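Local coordinates for protein enoyl-CoA hydratase (Mycobacterium tuberculosis, PDB 5KJP) that probably catalyses the reversible hydration of trans-2-enoyl-CoA thioesters in fatty acid metabolism, as a member of the crotonase superfamily, at residues E233-K236 / I237-V241. Numbering follows the deposited sequence.
Sequences EQMK and ILVPV
Gln234 and Leu238, one helical turn apart, lie slantwise against each other: Gln234 CG approaches Leu238 CG to 3.9 Å, and the amide end follows, with Gln234 NE2 3.9 Å from Leu238 CD1. The first torsion sets CG beside the leucine, and the twist at chi3 (-110°) turns NE2 rather than OE1 toward the methyl. In Met235, present as selenomethionine, the bend at chi2 (57°) brings SE to 4.0 Å from Val239 CG2 on the exposed side and, more loosely, to 4.3 Å from Leu238 CD1. Both pairs belong to helix 230-242 of the crotonase fold, whose buried face carries Gln234 and Ile237 against Ile218 of helix 209-221, while Gln234 and Leu238 also pack on Gly147 and Val145, respectively, of a second subunit. Gln234 O accepts two bonds: Leu238 N lies in the carbonyl plane at 2.9 Å, whereas Ile237 N stands 55° out of it. At Pro240, which has no N-H to give, the helix kinks, and Pro240 CD sits 3.3 Å from Lys236 O. On the outer surface Lys236 extends back in a salt bridge, NZ meeting Glu233 OE1 at 3.1 Å from above the carboxylate plane.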
loop_
_atom_site.group_PDB
_atom_site.type_symbol
_atom_site.label_atom_id
_atom_site.label_comp_id
_atom_site.label_asym_id
_atom_site.label_seq_id
_atom_site.Cartn_x
_atom_site.Cartn_y
_atom_site.Cartn_z
ATOM N N GLU A 233 21.413 -3.411 4.368
ATOM C CA GLU A 233 20.839 -4.745 4.524
ATOM C C GLU A 233 20.689 -5.442 3.173
ATOM O O GLU A 233 20.964 -6.636 3.039
ATOM C CB GLU A 233 19.480 -4.666 5.224
ATOM C CG GLU A 233 19.530 -4.135 6.651
ATOM C CD GLU A 233 20.051 -5.155 7.651
ATOM O OE1 GLU A 233 20.637 -6.177 7.230
ATOM O OE2 GLU A 233 19.868 -4.933 8.865
ATOM N N GLN A 234 20.257 -4.681 2.173
ATOM C CA GLN A 234 20.097 -5.203 0.823
ATOM C C GLN A 234 21.423 -5.663 0.214
ATOM O O GLN A 234 21.488 -6.702 -0.445
ATOM C CB GLN A 234 19.452 -4.143 -0.078
ATOM C CG GLN A 234 19.280 -4.595 -1.513
ATOM C CD GLN A 234 18.667 -3.524 -2.391
ATOM O OE1 GLN A 234 17.526 -3.652 -2.827
ATOM N NE2 GLN A 234 19.426 -2.462 -2.656
HETATM N N MSE A 235 22.473 -4.876 0.444
HETATM C CA MSE A 235 23.801 -5.141 -0.103
HETATM C C MSE A 235 24.314 -6.539 0.250
HETATM O O MSE A 235 24.942 -7.206 -0.572
HETATM C CB MSE A 235 24.792 -4.083 0.396
HETATM C CG MSE A 235 26.187 -4.191 -0.203
HETATM SE SE MSE A 235 26.183 -4.117 -2.151
HETATM C CE MSE A 235 25.888 -2.206 -2.379
ATOM N N LYS A 236 24.042 -6.975 1.478
ATOM C CA LYS A 236 24.486 -8.288 1.949
ATOM C C LYS A 236 23.879 -9.408 1.112
ATOM O O LYS A 236 24.487 -10.459 0.912
ATOM C CB LYS A 236 24.114 -8.490 3.416
ATOM C CG LYS A 236 24.632 -7.413 4.356
ATOM C CD LYS A 236 23.950 -7.527 5.712
ATOM C CE LYS A 236 24.513 -6.530 6.712
ATOM N NZ LYS A 236 23.621 -6.387 7.899
ATOM N N ILE A 237 22.663 -9.180 0.636
ATOM C CA ILE A 237 21.984 -10.159 -0.198
ATOM C C ILE A 237 22.455 -10.022 -1.651
ATOM O O ILE A 237 22.542 -11.014 -2.381
ATOM C CB ILE A 237 20.456 -9.996 -0.090
ATOM C CG1 ILE A 237 20.007 -10.218 1.359
ATOM C CG2 ILE A 237 19.732 -10.960 -1.025
ATOM C CD1 ILE A 237 18.562 -9.836 1.616
ATOM N N LEU A 238 22.796 -8.799 -2.054
ATOM C CA LEU A 238 23.204 -8.526 -3.435
ATOM C C LEU A 238 24.537 -9.158 -3.822
ATOM O O LEU A 238 24.681 -9.685 -4.926
ATOM C CB LEU A 238 23.296 -7.017 -3.683
ATOM C CG LEU A 238 22.009 -6.195 -3.727
ATOM C CD1 LEU A 238 22.332 -4.744 -4.040
ATOM C CD2 LEU A 238 21.067 -6.762 -4.767
ATOM N N VAL A 239 25.516 -9.079 -2.929
ATOM C CA VAL A 239 26.890 -9.445 -3.280
ATOM C C VAL A 239 27.031 -10.896 -3.779
ATOM O O VAL A 239 27.638 -11.113 -4.827
ATOM C CB VAL A 239 27.853 -9.200 -2.093
ATOM C CG1 VAL A 239 29.228 -9.792 -2.381
ATOM C CG2 VAL A 239 27.960 -7.711 -1.817
ATOM N N PRO A 240 26.452 -11.886 -3.064
ATOM C CA PRO A 240 26.600 -13.257 -3.575
ATOM C C PRO A 240 25.974 -13.465 -4.955
ATOM O O PRO A 240 26.422 -14.338 -5.700
ATOM C CB PRO A 240 25.871 -14.103 -2.526
ATOM C CG PRO A 240 25.939 -13.293 -1.285
ATOM C CD PRO A 240 25.779 -11.878 -1.751
ATOM N N VAL A 241 24.958 -12.675 -5.294
ATOM C CA VAL A 241 24.346 -12.778 -6.612
ATOM C C VAL A 241 25.282 -12.216 -7.681
ATOM O O VAL A 241 25.531 -12.854 -8.712
ATOM C CB VAL A 241 22.991 -12.042 -6.668
ATOM C CG1 VAL A 241 22.424 -12.084 -8.080
ATOM C CG2 VAL A 241 22.015 -12.672 -5.678
#